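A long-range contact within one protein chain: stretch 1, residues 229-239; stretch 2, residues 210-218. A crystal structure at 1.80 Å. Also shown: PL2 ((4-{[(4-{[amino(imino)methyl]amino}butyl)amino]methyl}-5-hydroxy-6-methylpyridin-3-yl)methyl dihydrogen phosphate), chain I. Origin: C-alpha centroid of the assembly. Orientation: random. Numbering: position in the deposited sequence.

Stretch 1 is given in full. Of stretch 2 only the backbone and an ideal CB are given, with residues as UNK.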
# COMPACT_ATOMS: atom_id res chain seq x y z
N TYR A 229 20.71 21.68 -13.56
CA TYR A 229 20.56 21.06 -14.89
C TYR A 229 19.12 21.12 -15.37
O TYR A 229 18.88 21.50 -16.52
CB TYR A 229 21.16 19.63 -15.00
CG TYR A 229 20.44 18.50 -14.27
CD1 TYR A 229 20.26 18.54 -12.89
CD2 TYR A 229 20.00 17.35 -14.95
CE1 TYR A 229 19.62 17.50 -12.21
CE2 TYR A 229 19.36 16.28 -14.27
CZ TYR A 229 19.19 16.38 -12.89
OH TYR A 229 18.54 15.39 -12.15
N MET A 230 18.16 20.77 -14.51
CA MET A 230 16.77 20.77 -14.90
C MET A 230 16.25 22.19 -15.11
O MET A 230 15.70 22.51 -16.18
CB MET A 230 15.89 19.96 -13.92
CG MET A 230 16.30 18.47 -13.79
SD MET A 230 16.25 17.55 -15.36
CE MET A 230 14.48 17.24 -15.47
N SER A 231 16.48 23.05 -14.12
CA SER A 231 15.90 24.39 -14.10
C SER A 231 16.40 25.29 -15.23
O SER A 231 15.60 25.99 -15.84
CB SER A 231 16.10 25.05 -12.73
OG SER A 231 17.48 25.26 -12.45
N ASP A 232 17.70 25.27 -15.51
CA ASP A 232 18.27 26.07 -16.62
C ASP A 232 17.62 25.73 -17.94
O ASP A 232 17.27 26.62 -18.73
CB ASP A 232 19.78 25.81 -16.76
CG ASP A 232 20.57 26.35 -15.60
OD1 ASP A 232 20.08 27.31 -14.96
OD2 ASP A 232 21.69 25.81 -15.34
N TYR A 233 17.43 24.44 -18.17
CA TYR A 233 16.85 24.01 -19.44
C TYR A 233 15.35 24.29 -19.53
O TYR A 233 14.86 24.67 -20.58
CB TYR A 233 17.21 22.55 -19.74
CG TYR A 233 17.29 22.23 -21.22
CD1 TYR A 233 18.05 23.02 -22.08
CD2 TYR A 233 16.59 21.14 -21.75
CE1 TYR A 233 18.13 22.72 -23.47
CE2 TYR A 233 16.66 20.83 -23.10
CZ TYR A 233 17.42 21.59 -23.95
OH TYR A 233 17.45 21.26 -25.32
N ILE A 234 14.64 24.10 -18.42
CA ILE A 234 13.22 24.46 -18.35
C ILE A 234 13.05 25.96 -18.61
O ILE A 234 12.20 26.36 -19.38
CB ILE A 234 12.59 24.06 -16.99
CG1 ILE A 234 12.40 22.53 -16.92
CG2 ILE A 234 11.28 24.81 -16.72
CD1 ILE A 234 12.11 21.99 -15.50
N ASN A 235 13.90 26.78 -17.97
CA ASN A 235 13.87 28.23 -18.20
C ASN A 235 14.19 28.64 -19.64
O ASN A 235 13.62 29.61 -20.14
CB ASN A 235 14.76 28.98 -17.21
CG ASN A 235 14.24 28.88 -15.77
OD1 ASN A 235 13.04 28.68 -15.55
ND2 ASN A 235 15.13 29.03 -14.79
N ASP A 236 15.08 27.89 -20.30
CA ASP A 236 15.37 28.11 -21.73
C ASP A 236 14.13 27.84 -22.57
O ASP A 236 13.82 28.59 -23.49
CB ASP A 236 16.50 27.20 -22.22
CG ASP A 236 17.86 27.61 -21.69
OD1 ASP A 236 18.05 28.81 -21.34
OD2 ASP A 236 18.78 26.73 -21.64
N ALA A 237 13.41 26.78 -22.24
CA ALA A 237 12.19 26.44 -22.95
C ALA A 237 11.09 27.49 -22.71
O ALA A 237 10.36 27.83 -23.64
CB ALA A 237 11.70 25.04 -22.56
N ILE A 238 11.00 28.00 -21.48
CA ILE A 238 10.04 29.06 -21.15
C ILE A 238 10.35 30.29 -22.00
O ILE A 238 9.45 30.87 -22.61
CB ILE A 238 10.03 29.44 -19.61
CG1 ILE A 238 9.66 28.26 -18.69
CG2 ILE A 238 9.07 30.64 -19.33
CD1 ILE A 238 8.65 27.29 -19.33
N LYS A 239 11.63 30.65 -22.07
CA LYS A 239 12.08 31.78 -22.90
C LYS A 239 11.80 31.58 -24.39
O LYS A 239 11.41 32.52 -25.08
CB LYS A 239 13.57 32.04 -22.67
CG LYS A 239 14.05 33.40 -23.18
CD LYS A 239 15.54 33.59 -22.96
CE LYS A 239 16.36 33.11 -24.17
NZ LYS A 239 16.37 31.61 -24.28
N UNK A 210 -2.16 30.46 -18.95
CA UNK A 210 -1.39 29.68 -17.98
C UNK A 210 -0.65 28.52 -18.64
O UNK A 210 -1.24 27.76 -19.41
CB UNK A 210 -2.31 29.15 -16.88
N UNK A 211 0.65 28.40 -18.35
CA UNK A 211 1.39 27.19 -18.66
C UNK A 211 1.64 26.50 -17.33
O UNK A 211 2.11 27.13 -16.38
CB UNK A 211 2.69 27.48 -19.41
N UNK A 212 1.31 25.22 -17.25
CA UNK A 212 1.51 24.45 -16.03
C UNK A 212 2.48 23.33 -16.38
O UNK A 212 2.13 22.42 -17.13
CB UNK A 212 0.19 23.91 -15.47
N UNK A 213 3.70 23.39 -15.85
CA UNK A 213 4.73 22.41 -16.24
C UNK A 213 4.72 21.14 -15.37
O UNK A 213 5.63 20.31 -15.48
CB UNK A 213 6.11 23.06 -16.16
N UNK A 214 3.71 21.00 -14.51
CA UNK A 214 3.52 19.76 -13.73
C UNK A 214 4.62 19.53 -12.71
O UNK A 214 5.22 20.48 -12.22
CB UNK A 214 3.45 18.55 -14.67
N UNK A 215 4.88 18.26 -12.38
CA UNK A 215 5.88 17.90 -11.36
C UNK A 215 7.06 17.10 -11.89
O UNK A 215 7.44 17.23 -13.06
CB UNK A 215 5.21 17.10 -10.25
N UNK A 216 7.64 16.28 -11.02
CA UNK A 216 8.68 15.34 -11.43
C UNK A 216 10.10 15.68 -11.00
O UNK A 216 10.95 14.79 -10.93
CB UNK A 216 8.66 15.22 -12.95
N UNK A 217 10.35 16.96 -10.73
CA UNK A 217 11.71 17.41 -10.44
C UNK A 217 12.21 17.01 -9.05
O UNK A 217 11.46 17.06 -8.06
CB UNK A 217 11.78 18.93 -10.58
N UNK A 218 13.47 16.58 -8.99
CA UNK A 218 14.14 16.33 -7.72
C UNK A 218 14.92 17.56 -7.29
O UNK A 218 15.44 18.31 -8.13
CB UNK A 218 15.07 15.12 -7.82
N1 PL2 I . 1.02 16.96 -10.19
C2 PL2 I . 0.27 15.90 -10.55
C2A PL2 I . -1.05 16.12 -11.31
C3 PL2 I . 0.72 14.62 -10.23
O3 PL2 I . -0.05 13.57 -10.63
C4 PL2 I . 1.93 14.41 -9.54
C4A PL2 I . 2.46 13.00 -9.16
C5 PL2 I . 2.66 15.57 -9.20
C6 PL2 I . 2.18 16.82 -9.53
P PL2 I . 6.38 14.91 -8.20
N PL2 I . 1.99 11.94 -10.08
CA PL2 I . 1.74 10.68 -9.36
CG PL2 I . 2.76 8.83 -7.96
OP2 PL2 I . 7.39 13.84 -8.86
OP3 PL2 I . 6.24 14.49 -6.63
OP1 PL2 I . 6.87 16.31 -8.38
OP4 PL2 I . 4.98 14.60 -8.93
C5M PL2 I . 4.00 15.45 -8.45
CB PL2 I . 3.00 10.20 -8.61
CD PL2 I . 4.04 8.33 -7.24
NE PL2 I . 3.66 7.07 -6.57
CZ PL2 I . 4.36 6.44 -5.61
NH2 PL2 I . 3.88 5.29 -5.08
NH1 PL2 I . 5.53 6.93 -5.19

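Stretch 1 is a helix, and along one side of it Met230, Ile234 and Ile238 offer a row of apolar side chains spaced one turn apart. Stretch 2 runs past this row in the opposite order, its later positions lying near Met230 and its earlier ones near Ile238.

Position 210 has extended backbone angles, and its CB lies out of reach of the helix. Stretch 1 therefore sets no demand here; a beta-branched residue would sit comfortably in such a strand. The residue is Ile210, which makes no contact with the helix.

At 211 the strand alternation turns CA-to-CB toward the helix, yet the ideal CB has nothing of stretch 1 within 5.5 Å. The gap leads to the apolar end of Ile238, so a side chain of some length and no charge is wanted: leucine, isoleucine or methionine would all be reasonable. The residue is Leu211. With chi1 at t and chi2 at p, it brings CD2 to 3.6 Å from Ile238 CD1.

Position 212 is again out of reach of the helix, and stretch 1 cannot decide among side chains. What follows is a turn, where a short polar residue could hold a free backbone NH. Asp212 does so: its OD1 accepts a hydrogen bond from the backbone N of position 214 at 2.9 Å.

At 213 CA-to-CB points toward the helix, and the ideal CB is 5.5 Å from Ile234 CG2. That leaves room for a medium or large apolar side chain between Ile234 and Ile238, with no polar partner on offer; leucine, isoleucine, valine or methionine would be plausible. Ile213 reaches both neighbours, placing CD1 3.9 Å from Ile234 CG2 and CG2 4.4 Å from Ile238 CD1.

The next three positions are governed by the backbone and the ligand. At 214, phi is 67° and psi -152°, a combination favouring glycine, and the residue is Gly214. At 215, phi is negative, but an ideal CB would lie 2.6 Å from PL2 OP1, a clash; Gly215 avoids it. At 216, phi of 107° would jam a CB against the preceding carbonyl oxygen, again calling for glycine. Gly216 donates its backbone N to PL2 OP1 at 2.8 Å, in a nearly linear hydrogen bond to the ligand phosphate.

At 217 CA-to-CB points sideways, with the ideal CB 5.4 Å from Met230 CB. A flexible apolar side chain could bend in toward Met230 and Ile234, which makes leucine or methionine a natural choice. Leu217 has the largest area covered by the helix of any residue in stretch 2. In its m, t rotamer its end comes nearer than its CB direction suggests: CD2 lies 3.7 Å from Met230 CE, and CD1 lies 3.8 Å from Ile234 CD1.

Position 218 points sideways beyond the row, with nothing of the helix within 5.5 Å of its ideal CB. Many residues would fit, polar ones included. The residue is His218, which makes no close contact with stretch 1.

Stretch 2, residues 210-218: ILDIGGGLH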
# COMPACT_ATOMS: atom_id res chain seq x y z
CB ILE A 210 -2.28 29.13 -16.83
CG1 ILE A 210 -2.80 30.28 -15.95
CG2 ILE A 210 -1.52 28.09 -15.98
CD1 ILE A 210 -3.56 29.83 -14.70
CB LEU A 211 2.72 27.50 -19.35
CG LEU A 211 3.71 26.33 -19.46
CD1 LEU A 211 3.18 25.26 -20.44
CD2 LEU A 211 5.11 26.80 -19.88
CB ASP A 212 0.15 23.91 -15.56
CG ASP A 212 0.25 23.03 -14.31
OD1 ASP A 212 1.36 22.64 -13.86
OD2 ASP A 212 -0.85 22.71 -13.78
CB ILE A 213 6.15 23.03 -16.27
CG1 ILE A 213 6.54 23.53 -14.88
CG2 ILE A 213 6.25 24.14 -17.35
CD1 ILE A 213 8.06 23.76 -14.69
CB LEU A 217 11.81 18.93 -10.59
CG LEU A 217 11.47 19.53 -11.95
CD1 LEU A 217 11.52 21.05 -11.83
CD2 LEU A 217 12.41 19.05 -13.04
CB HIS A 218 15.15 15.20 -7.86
CG HIS A 218 14.54 13.84 -7.89
ND1 HIS A 218 14.17 13.23 -9.07
CD2 HIS A 218 14.25 12.97 -6.90
CE1 HIS A 218 13.67 12.04 -8.80
NE2 HIS A 218 13.73 11.85 -7.50
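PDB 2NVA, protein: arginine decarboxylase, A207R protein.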